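PDB 7AS6: synaptotagmin-1 from Arabidopsis thaliana, which helps keep the plasma membrane intact during freezing and osmotic stress, and is seen here as its C2A domain, a probable calcium-dependent phospholipid-binding module. Local coordinates for residues I9-V14 with E61-V66; L95-M100 with V134-K139; V33-S38 with Q72-S77; R21-M26 with D80-G85. All blocks are in the same frame, centred on the assembly; numbering follows the deposited sequence.

In the fold
Interactions 1, 2 and 3 belong to the beta-sandwich of the C2 domain; interaction 4 lies in peripheral loops at one end, about 19 Å from the chain centre (centre to centre). Interaction 1 pairs strands 8-18 and 57-66 of one sheet, interaction 3 strands 31-37 and 73-80 of the other. Both are ladders of backbone hydrogen bonds, partly buried: their apolar faces meet inside, Phe64 against Ile35 and Val12 against Phe76, while more polar faces look outward. Interaction 2 is buried and joins the two sheets through side chains alone, strand 88-96 and the turn after it meeting strand 131-140. Interaction 4 replaces greasy packing with carboxylates round a cadmium ion.

Interaction 1 (I9-V14 with E61-V66); sequences IVHVKV and EFKFSV. With EDO (1,2-ethanediol), chain H.
Val10 and Val12 each trade a pair of backbone hydrogen bonds with the opposite strand, Val10 with Phe64 and Val12 with Phe62. The Val12 pair is the shorter: Val12 N to Phe62 O is 2.7 Å, with 176° at the hydrogen. Val10 N reaches Phe64 O at 3.0 Å. Between these rungs Lys63 CA makes a CA-H...O contact with Val10 O at 3.4 Å.

This is an antiparallel edge of one sheet of the C2 sandwich: strand 57-66 is outermost, and strand 8-18 pairs on its other flank with strand 131-140. The face carrying Val10, Val12, Phe62 and Phe64 turns inward, where Ile35 and Leu37 of the second sheet meet the phenylalanines.

On that face the valine methyls do the touching. Val12 CG2 meets the edge of the Phe64 ring at CD1, 3.9 Å away, and Val14 CG2 that of Phe62 at CE2. Val10 CG1, set between its own backbone N and carbonyl carbon (chi1 56°), packs on Val66 CG2 at 3.6 Å, the two side chains crossing at about a right angle.

The face of His11, Lys13, Glu61 and Lys63 is more polar. His11 and Lys63 run side by side in the same direction, with His11 ND1 3.3 Å from Lys63 CG. Glu61 lays its CG against Lys13 CG, and its backbone O accepts a hydrogen bond from O1 of an ethanediol at 2.9 Å.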
# COMPACT_ATOMS: atom_id res chain seq x y z
N ILE A 9 13.34 8.96 6.22
CA ILE A 9 12.79 8.30 5.04
C ILE A 9 12.21 6.97 5.49
O ILE A 9 12.85 6.22 6.23
CB ILE A 9 13.86 8.10 3.95
CG1 ILE A 9 14.34 9.46 3.45
CG2 ILE A 9 13.30 7.29 2.80
CD1 ILE A 9 15.56 9.37 2.58
N VAL A 10 10.98 6.69 5.07
CA VAL A 10 10.35 5.41 5.36
C VAL A 10 10.40 4.56 4.10
O VAL A 10 10.04 5.02 3.01
CB VAL A 10 8.92 5.60 5.88
CG1 VAL A 10 8.07 6.40 4.91
CG2 VAL A 10 8.29 4.26 6.18
N HIS A 11 10.88 3.32 4.25
CA HIS A 11 10.91 2.35 3.16
C HIS A 11 9.69 1.46 3.31
O HIS A 11 9.52 0.82 4.35
CB HIS A 11 12.20 1.53 3.20
CG HIS A 11 13.45 2.35 3.03
ND1 HIS A 11 14.11 2.47 1.83
CD2 HIS A 11 14.15 3.09 3.92
CE1 HIS A 11 15.17 3.24 1.98
NE2 HIS A 11 15.21 3.64 3.24
N VAL A 12 8.83 1.46 2.28
CA VAL A 12 7.55 0.75 2.27
C VAL A 12 7.67 -0.39 1.27
O VAL A 12 7.90 -0.16 0.08
CB VAL A 12 6.38 1.66 1.88
CG1 VAL A 12 5.07 0.89 1.99
CG2 VAL A 12 6.35 2.90 2.75
N LYS A 13 7.53 -1.60 1.74
CA LYS A 13 7.55 -2.75 0.86
C LYS A 13 6.12 -3.25 0.77
O LYS A 13 5.48 -3.48 1.80
CB LYS A 13 8.49 -3.84 1.37
CG LYS A 13 8.74 -4.95 0.34
CD LYS A 13 9.60 -6.07 0.92
CE LYS A 13 10.62 -6.57 -0.08
NZ LYS A 13 11.61 -7.46 0.60
N VAL A 14 5.60 -3.35 -0.45
CA VAL A 14 4.35 -4.05 -0.68
C VAL A 14 4.69 -5.51 -0.96
O VAL A 14 5.26 -5.84 -2.01
CB VAL A 14 3.55 -3.43 -1.84
CG1 VAL A 14 2.25 -4.23 -2.05
CG2 VAL A 14 3.23 -1.98 -1.52
N GLU A 61 9.26 -2.12 -3.59
CA GLU A 61 9.72 -1.24 -2.54
C GLU A 61 9.57 0.21 -2.97
O GLU A 61 9.90 0.55 -4.11
CB GLU A 61 11.18 -1.53 -2.17
CG GLU A 61 11.35 -2.45 -0.98
CD GLU A 61 12.38 -1.92 0.01
OE1 GLU A 61 13.39 -1.33 -0.45
OE2 GLU A 61 12.17 -2.07 1.25
N PHE A 62 9.11 1.05 -2.05
CA PHE A 62 8.93 2.48 -2.28
C PHE A 62 9.53 3.27 -1.11
O PHE A 62 9.54 2.79 0.02
CB PHE A 62 7.46 2.81 -2.41
CG PHE A 62 6.76 1.96 -3.41
CD1 PHE A 62 6.75 2.31 -4.73
CD2 PHE A 62 6.14 0.78 -3.03
CE1 PHE A 62 6.12 1.53 -5.67
CE2 PHE A 62 5.52 -0.01 -3.94
CZ PHE A 62 5.51 0.37 -5.28
N LYS A 63 10.00 4.49 -1.39
CA LYS A 63 10.54 5.39 -0.37
C LYS A 63 9.73 6.69 -0.32
O LYS A 63 9.41 7.27 -1.36
CB LYS A 63 12.00 5.74 -0.65
CG LYS A 63 13.00 4.64 -0.39
CD LYS A 63 14.21 4.76 -1.33
CE LYS A 63 14.61 6.22 -1.55
NZ LYS A 63 15.27 6.43 -2.88
N PHE A 64 9.42 7.14 0.90
CA PHE A 64 8.76 8.42 1.14
C PHE A 64 9.57 9.25 2.13
O PHE A 64 10.10 8.72 3.10
CB PHE A 64 7.36 8.23 1.70
CG PHE A 64 6.40 7.56 0.75
CD1 PHE A 64 6.29 6.18 0.71
CD2 PHE A 64 5.61 8.33 -0.09
CE1 PHE A 64 5.40 5.56 -0.17
CE2 PHE A 64 4.70 7.72 -0.97
CZ PHE A 64 4.60 6.34 -1.01
N SER A 65 9.63 10.56 1.88
CA SER A 65 10.18 11.49 2.87
C SER A 65 9.17 11.69 3.99
O SER A 65 7.98 11.91 3.74
CB SER A 65 10.52 12.83 2.22
OG SER A 65 11.64 12.71 1.36
N VAL A 66 9.65 11.61 5.23
CA VAL A 66 8.79 11.73 6.40
C VAL A 66 9.02 13.10 7.02
O VAL A 66 10.16 13.48 7.32
CB VAL A 66 9.08 10.62 7.43
CG1 VAL A 66 8.07 10.69 8.57
CG2 VAL A 66 9.05 9.27 6.76
C1 EDO H . 8.79 0.59 -7.79
O1 EDO H . 10.01 0.50 -7.05
C2 EDO H . 8.00 -0.70 -7.57
O2 EDO H . 6.90 -0.77 -8.50

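Interaction 2 (L95-M100 with V134-K139); sequences LALKEM and VELLYK
Met100 carries this contact, reaching from the turn after strand 88-96 to Leu136 and Tyr138 on strand 131-140. Its CB starts 4.0 Å from Tyr138 CB. The next atom, CG, turns to Leu136 and lies 4.0 Å from its CD1, the two side chains crossing at about a right angle. With SD anti to CA (chi2 -179°), the sulfur comes against the root of the tyrosine, 3.5 Å from Tyr138 CB, and stands oblique to the ring. A bend at chi3 (-56°) then brings the tip over the ring: Met100 CE lies over one face, 3.8 Å from the centroid of Tyr138 and 15° off the ring normal, a CH-pi contact.

Further along, Leu95 and Leu136 approach tip to tip, with Leu95 CD2 3.6 Å from Leu136 CD1. The same Leu95 methyl also brushes Val134 CG2. Leu136 CD1 is thus shared by Leu95 and Met100, and Phe108 packs on both leucines.

The short 3-10 segment 97-99 is closed by Met100 N bonding to Leu97 O at 2.8 Å. Sulfur and methyl on one tyrosine make a Met-aromatic contact, set here among the leucines that fill the core between the two sheets of a C2 beta-sandwich.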
# COMPACT_ATOMS: atom_id res chain seq x y z
N LEU A 95 -2.41 3.14 7.38
CA LEU A 95 -1.36 2.67 8.29
C LEU A 95 -0.57 3.88 8.77
O LEU A 95 0.17 4.48 7.99
CB LEU A 95 -0.45 1.65 7.62
CG LEU A 95 0.75 1.22 8.47
CD1 LEU A 95 0.29 0.69 9.81
CD2 LEU A 95 1.61 0.18 7.75
N ALA A 96 -0.72 4.20 10.05
CA ALA A 96 -0.07 5.39 10.60
C ALA A 96 1.42 5.15 10.74
O ALA A 96 1.85 4.05 11.07
CB ALA A 96 -0.67 5.74 11.96
N LEU A 97 2.20 6.18 10.47
CA LEU A 97 3.64 6.06 10.64
C LEU A 97 4.04 6.00 12.11
O LEU A 97 5.14 5.54 12.41
CB LEU A 97 4.36 7.21 9.94
CG LEU A 97 4.19 7.28 8.42
CD1 LEU A 97 5.22 8.24 7.81
CD2 LEU A 97 4.31 5.90 7.81
N LYS A 98 3.17 6.40 13.04
CA LYS A 98 3.52 6.28 14.46
C LYS A 98 3.64 4.82 14.90
O LYS A 98 4.00 4.57 16.05
CB LYS A 98 2.50 7.01 15.34
CG LYS A 98 1.13 6.34 15.47
CD LYS A 98 0.13 7.26 16.18
CE LYS A 98 -1.28 6.69 16.18
NZ LYS A 98 -2.32 7.76 16.24
N GLU A 99 3.37 3.87 14.01
CA GLU A 99 3.64 2.46 14.24
C GLU A 99 5.02 2.04 13.75
O GLU A 99 5.43 0.90 14.01
CB GLU A 99 2.57 1.60 13.56
CG GLU A 99 1.20 1.64 14.24
CD GLU A 99 1.23 1.04 15.64
OE1 GLU A 99 0.73 1.70 16.57
OE2 GLU A 99 1.76 -0.09 15.80
N MET A 100 5.74 2.91 13.02
CA MET A 100 7.10 2.63 12.58
C MET A 100 8.02 2.38 13.77
O MET A 100 7.75 2.80 14.90
CB MET A 100 7.69 3.80 11.78
CG MET A 100 7.04 4.13 10.44
SD MET A 100 7.93 5.52 9.68
CE MET A 100 7.83 6.76 10.98
N VAL A 134 2.37 -5.71 4.13
CA VAL A 134 3.36 -4.68 3.82
C VAL A 134 4.42 -4.67 4.92
O VAL A 134 4.25 -5.26 5.99
CB VAL A 134 2.72 -3.28 3.68
CG1 VAL A 134 1.50 -3.31 2.75
CG2 VAL A 134 2.33 -2.75 5.03
N GLU A 135 5.52 -3.97 4.65
CA GLU A 135 6.58 -3.75 5.63
C GLU A 135 7.01 -2.30 5.61
O GLU A 135 6.98 -1.65 4.56
CB GLU A 135 7.84 -4.57 5.37
CG GLU A 135 7.75 -6.05 5.58
CD GLU A 135 9.07 -6.71 5.25
OE1 GLU A 135 10.10 -5.99 5.29
OE2 GLU A 135 9.08 -7.92 4.92
N LEU A 136 7.43 -1.81 6.75
CA LEU A 136 7.97 -0.46 6.86
C LEU A 136 9.34 -0.53 7.49
O LEU A 136 9.55 -1.29 8.44
CB LEU A 136 7.06 0.44 7.69
CG LEU A 136 5.59 0.57 7.31
CD1 LEU A 136 4.94 1.59 8.22
CD2 LEU A 136 5.40 0.95 5.85
N LEU A 137 10.27 0.25 6.96
CA LEU A 137 11.58 0.45 7.57
C LEU A 137 11.83 1.95 7.63
O LEU A 137 11.97 2.60 6.60
CB LEU A 137 12.69 -0.26 6.79
CG LEU A 137 14.10 0.06 7.29
CD1 LEU A 137 14.28 -0.40 8.73
CD2 LEU A 137 15.16 -0.56 6.39
N TYR A 138 11.90 2.50 8.85
CA TYR A 138 12.09 3.93 9.01
C TYR A 138 13.57 4.21 9.25
O TYR A 138 14.16 3.70 10.20
CB TYR A 138 11.25 4.46 10.17
CG TYR A 138 11.43 5.94 10.37
CD1 TYR A 138 11.28 6.82 9.31
CD2 TYR A 138 11.77 6.46 11.62
CE1 TYR A 138 11.45 8.18 9.48
CE2 TYR A 138 11.94 7.82 11.80
CZ TYR A 138 11.79 8.68 10.72
OH TYR A 138 11.95 10.03 10.87
N LYS A 139 14.16 5.02 8.37
CA LYS A 139 15.54 5.46 8.53
C LYS A 139 15.52 6.95 8.84
O LYS A 139 15.38 7.77 7.92
CB LYS A 139 16.36 5.17 7.28
CG LYS A 139 16.45 3.69 6.95
CD LYS A 139 17.07 2.89 8.10
CE LYS A 139 18.55 2.65 7.88
NZ LYS A 139 19.14 1.76 8.92

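Interaction 3 (V33-S38 with Q72-S77); sequences VKIKLS and QVLEFS
The Phe76 ring meets Ile35 obliquely and takes Val33 CG1 at its edge, near the ring plane. The isoleucine contact is tight, with Ile35 CG1 3.4 Å from Phe76 CD1. The amide of Gln72, a second flat group, points NE2 at the carbonyl of Ser38: NE2 to O is 3.0 Å, with the carbonyl oxygen tilted 19° out of the amide plane. Leu37 CD2 touches the same NE2, the leucine crossing Gln72 at about a right angle.

Beyond these groups the inward-facing side chains are aliphatic. Leu37 CG sits anti to the backbone N (chi1 -179°), and beyond it Leu37 CD1 comes to 3.6 Å from Leu74 CD2. That methyl of Leu74 also meets Ile35 CG2.

Strands 31-37 and 73-80 are antiparallel neighbours in the second sheet of the C2 sandwich, and the face of Ile35, Leu37, Leu74 and Phe76 looks at the first sheet, where Val12, Val14, Phe62 and Phe64 lie. Lys34, Lys36, Glu75 and Ser77 occupy the other face. Lys34 makes a cation-pi contact there with Tyr79, and Lys36 curls back so that NZ donates to Leu37 O.

Backbone rungs bind the strands at two pairs, Lys34 with Ser77 and Lys36 with Glu75; Glu75 N to Lys36 O is 2.8 Å. The ladder then gains a side-chain rung where strand 31-37 ends. Ser38 N donates to Val73 O at 2.9 Å, while Val73 N donates to Ser38 OG at 2.8 Å in a nearly straight line, 175° at the hydrogen.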
# COMPACT_ATOMS: atom_id res chain seq x y z
N VAL A 33 -1.31 -1.90 -6.58
CA VAL A 33 -1.53 -1.13 -5.36
C VAL A 33 -1.10 0.32 -5.57
O VAL A 33 -0.02 0.58 -6.11
CB VAL A 33 -0.78 -1.75 -4.16
CG1 VAL A 33 -1.12 -1.03 -2.86
CG2 VAL A 33 -1.11 -3.23 -4.04
N LYS A 34 -1.94 1.28 -5.15
CA LYS A 34 -1.52 2.68 -5.04
C LYS A 34 -1.18 2.99 -3.58
O LYS A 34 -1.88 2.56 -2.65
CB LYS A 34 -2.60 3.65 -5.55
CG LYS A 34 -2.83 3.58 -7.07
CD LYS A 34 -3.78 4.70 -7.56
CE LYS A 34 -4.10 4.56 -9.06
NZ LYS A 34 -5.14 5.52 -9.56
N ILE A 35 -0.09 3.71 -3.37
CA ILE A 35 0.35 4.07 -2.01
C ILE A 35 0.49 5.58 -1.97
O ILE A 35 1.17 6.18 -2.81
CB ILE A 35 1.68 3.41 -1.61
CG1 ILE A 35 1.60 1.88 -1.69
CG2 ILE A 35 2.08 3.84 -0.20
CD1 ILE A 35 2.09 1.32 -3.02
N LYS A 36 -0.17 6.20 -1.00
CA LYS A 36 -0.10 7.63 -0.79
C LYS A 36 0.29 7.90 0.65
O LYS A 36 -0.07 7.14 1.56
CB LYS A 36 -1.44 8.30 -1.12
CG LYS A 36 -1.43 9.82 -1.13
CD LYS A 36 -0.47 10.37 -2.19
CE LYS A 36 0.37 11.52 -1.63
NZ LYS A 36 1.69 11.08 -1.03
N LEU A 37 1.03 8.98 0.88
CA LEU A 37 1.36 9.41 2.23
C LEU A 37 0.63 10.71 2.52
O LEU A 37 0.73 11.67 1.75
CB LEU A 37 2.87 9.58 2.40
CG LEU A 37 3.32 10.00 3.80
CD1 LEU A 37 3.08 8.90 4.83
CD2 LEU A 37 4.78 10.40 3.76
N SER A 38 -0.11 10.74 3.63
CA SER A 38 -0.92 11.90 3.95
C SER A 38 -0.03 13.12 4.17
O SER A 38 1.15 13.01 4.50
CB SER A 38 -1.76 11.65 5.20
OG SER A 38 -0.94 11.42 6.34
N GLN A 72 1.44 11.53 10.27
CA GLN A 72 1.27 11.09 8.89
C GLN A 72 0.89 9.62 8.81
O GLN A 72 1.37 8.79 9.58
CB GLN A 72 2.56 11.33 8.11
CG GLN A 72 2.69 12.73 7.60
CD GLN A 72 3.99 12.94 6.86
OE1 GLN A 72 5.06 12.64 7.38
NE2 GLN A 72 3.89 13.43 5.63
N VAL A 73 -0.00 9.31 7.86
CA VAL A 73 -0.47 7.95 7.66
C VAL A 73 -0.33 7.60 6.18
O VAL A 73 -0.46 8.46 5.31
CB VAL A 73 -1.93 7.75 8.14
CG1 VAL A 73 -2.14 8.40 9.50
CG2 VAL A 73 -2.89 8.33 7.17
N LEU A 74 -0.03 6.34 5.91
CA LEU A 74 -0.02 5.81 4.56
C LEU A 74 -1.40 5.30 4.21
O LEU A 74 -2.10 4.75 5.07
CB LEU A 74 1.00 4.69 4.41
CG LEU A 74 2.46 5.13 4.49
CD1 LEU A 74 3.32 3.95 4.85
CD2 LEU A 74 2.89 5.73 3.15
N GLU A 75 -1.81 5.47 2.96
CA GLU A 75 -3.03 4.87 2.46
C GLU A 75 -2.68 3.93 1.33
O GLU A 75 -2.03 4.34 0.36
CB GLU A 75 -3.99 5.95 1.99
CG GLU A 75 -5.40 5.46 1.79
CD GLU A 75 -6.22 6.44 0.97
OE1 GLU A 75 -5.89 6.62 -0.23
OE2 GLU A 75 -7.17 7.04 1.52
N PHE A 76 -3.05 2.66 1.47
CA PHE A 76 -2.89 1.67 0.42
C PHE A 76 -4.23 1.39 -0.23
O PHE A 76 -5.24 1.19 0.46
CB PHE A 76 -2.31 0.37 0.97
CG PHE A 76 -1.01 0.55 1.71
CD1 PHE A 76 0.20 0.34 1.05
CD2 PHE A 76 -1.00 0.94 3.03
CE1 PHE A 76 1.42 0.51 1.73
CE2 PHE A 76 0.21 1.12 3.72
CZ PHE A 76 1.42 0.90 3.06
N SER A 77 -4.26 1.35 -1.55
CA SER A 77 -5.49 1.07 -2.27
C SER A 77 -5.21 0.03 -3.33
O SER A 77 -4.32 0.21 -4.16
CB SER A 77 -6.06 2.34 -2.88
OG SER A 77 -6.34 3.27 -1.85

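Interaction 4 (R21-M26 with D80-G85); sequences RKKDLM and DWEQVG. With CD (cadmium ion), chain B.
Lys23 and Asp80 are where the backbones of the two segments come nearest, with CA atoms 7.7 Å apart, and the gap is bridged by side chains and a cadmium ion. Asp24 grips the metal with both carboxylate oxygens, OD2 at 2.4 Å and OD1 more loosely at 2.8 Å. Asp80 is also bidentate and more even, its OD1 at 2.5 Å and OD2 at 2.4 Å from the cadmium. A bend at chi2 (-67°) swings Glu82 CD toward the metal, which OE2 binds; the carbonyl O of Trp81 joins it, and Asp30 completes the protein ligands.

Asp24 and Glu82 come tip to tip with their carboxylate planes 82° apart. Asp24 OD1 is only 2.9 Å from Glu82 OE2, an approach between two acceptors explained by the metal they share.

Lys23 comes in beside this cluster. Its CD rests on Asp80 CB, and its NZ forms a salt bridge and hydrogen bond to Asp80 OD2 at 3.2 Å, meeting that oxygen from above the carboxylate plane (55° out of it). A water accepts from Lys23 NZ at 2.7 Å and also lies beside Asp80 OD2; Glu88 pairs with the ammonium too.

Asp24, Asp30, Asp80 and Glu82 are the predicted calcium ligands of this C2 domain, so cadmium probably occupies a calcium position. So many acidic oxygens together would repel one another; the metal, helped by Lys23, probably offsets that charge and ties the segments together.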
# COMPACT_ATOMS: atom_id res chain seq x y z
N ARG A 21 -10.99 -10.66 -3.81
CA ARG A 21 -12.26 -11.05 -4.40
C ARG A 21 -12.14 -11.15 -5.91
O ARG A 21 -11.41 -10.38 -6.54
CB ARG A 21 -13.35 -10.04 -4.07
CG ARG A 21 -13.57 -9.82 -2.61
CD ARG A 21 -14.89 -9.13 -2.37
NE ARG A 21 -16.00 -9.85 -2.98
CZ ARG A 21 -16.55 -10.95 -2.48
NH1 ARG A 21 -17.57 -11.54 -3.11
NH2 ARG A 21 -16.09 -11.47 -1.34
N LYS A 22 -12.89 -12.08 -6.50
CA LYS A 22 -13.01 -12.06 -7.94
C LYS A 22 -13.75 -10.81 -8.38
O LYS A 22 -14.74 -10.41 -7.77
CB LYS A 22 -13.73 -13.31 -8.44
CG LYS A 22 -13.07 -14.59 -8.05
CD LYS A 22 -13.55 -15.73 -8.90
CE LYS A 22 -13.45 -17.02 -8.13
NZ LYS A 22 -14.34 -16.95 -6.94
N LYS A 23 -13.26 -10.19 -9.42
CA LYS A 23 -13.82 -8.97 -9.98
C LYS A 23 -14.07 -9.08 -11.48
O LYS A 23 -15.13 -8.65 -11.96
CB LYS A 23 -12.88 -7.78 -9.67
CG LYS A 23 -13.52 -6.40 -9.79
CD LYS A 23 -12.84 -5.54 -10.87
CE LYS A 23 -13.55 -5.64 -12.23
NZ LYS A 23 -13.08 -4.59 -13.20
N ASP A 24 -13.13 -9.66 -12.23
CA ASP A 24 -13.29 -9.85 -13.67
C ASP A 24 -14.18 -11.05 -13.96
O ASP A 24 -14.29 -11.99 -13.16
CB ASP A 24 -11.92 -10.07 -14.34
CG ASP A 24 -11.04 -8.84 -14.30
OD1 ASP A 24 -11.60 -7.72 -14.20
OD2 ASP A 24 -9.78 -8.99 -14.37
N LEU A 25 -14.81 -11.02 -15.14
CA LEU A 25 -15.66 -12.13 -15.56
C LEU A 25 -14.85 -13.41 -15.77
O LEU A 25 -15.39 -14.51 -15.66
CB LEU A 25 -16.41 -11.77 -16.85
CG LEU A 25 -17.42 -10.64 -16.65
CD1 LEU A 25 -17.92 -10.14 -17.99
CD2 LEU A 25 -18.57 -11.09 -15.77
N MET A 26 -13.57 -13.28 -16.08
CA MET A 26 -12.69 -14.42 -16.02
C MET A 26 -11.30 -13.95 -15.62
O MET A 26 -10.91 -12.83 -15.95
CB MET A 26 -12.65 -15.17 -17.35
CG MET A 26 -12.83 -14.31 -18.56
SD MET A 26 -13.69 -15.23 -19.86
CE MET A 26 -12.82 -16.81 -19.75
N ASP A 80 -8.07 -2.94 -9.54
CA ASP A 80 -8.02 -3.89 -10.63
C ASP A 80 -7.66 -3.16 -11.92
O ASP A 80 -8.31 -2.18 -12.29
CB ASP A 80 -9.36 -4.58 -10.84
CG ASP A 80 -9.39 -5.39 -12.11
OD1 ASP A 80 -8.85 -6.51 -12.06
OD2 ASP A 80 -9.92 -4.93 -13.16
N TRP A 81 -6.69 -3.68 -12.64
CA TRP A 81 -6.37 -3.12 -13.94
C TRP A 81 -7.29 -3.66 -15.03
O TRP A 81 -7.64 -4.84 -15.04
CB TRP A 81 -4.92 -3.44 -14.28
CG TRP A 81 -4.48 -3.13 -15.69
CD1 TRP A 81 -3.95 -1.97 -16.14
CD2 TRP A 81 -4.44 -4.05 -16.79
NE1 TRP A 81 -3.60 -2.09 -17.47
CE2 TRP A 81 -3.88 -3.36 -17.88
CE3 TRP A 81 -4.82 -5.38 -16.96
CZ2 TRP A 81 -3.69 -3.96 -19.13
CZ3 TRP A 81 -4.64 -5.97 -18.20
CH2 TRP A 81 -4.08 -5.26 -19.27
N GLU A 82 -7.68 -2.80 -15.96
CA GLU A 82 -8.23 -3.22 -17.24
C GLU A 82 -7.60 -2.34 -18.29
O GLU A 82 -7.26 -1.19 -18.01
CB GLU A 82 -9.77 -3.07 -17.30
CG GLU A 82 -10.52 -4.15 -16.56
CD GLU A 82 -10.34 -5.49 -17.20
OE1 GLU A 82 -10.22 -5.55 -18.44
OE2 GLU A 82 -10.33 -6.51 -16.49
N GLN A 83 -7.45 -2.86 -19.51
CA GLN A 83 -6.89 -1.99 -20.54
C GLN A 83 -7.85 -0.85 -20.88
O GLN A 83 -7.42 0.30 -21.02
CB GLN A 83 -6.52 -2.78 -21.79
CG GLN A 83 -5.84 -1.92 -22.88
CD GLN A 83 -4.48 -1.31 -22.48
OE1 GLN A 83 -4.15 -1.21 -21.31
NE2 GLN A 83 -3.71 -0.88 -23.48
N VAL A 84 -9.14 -1.14 -20.99
CA VAL A 84 -10.15 -0.14 -21.32
C VAL A 84 -10.88 0.28 -20.05
O VAL A 84 -11.44 -0.56 -19.34
CB VAL A 84 -11.13 -0.67 -22.37
CG1 VAL A 84 -12.05 0.44 -22.80
CG2 VAL A 84 -10.36 -1.21 -23.56
N GLY A 85 -10.90 1.58 -19.79
CA GLY A 85 -11.65 2.13 -18.68
C GLY A 85 -10.76 2.48 -17.50
O GLY A 85 -9.54 2.27 -17.51
CD CD B . -9.05 -6.75 -14.53
O HOH W 1 -11.27 -2.52 -13.20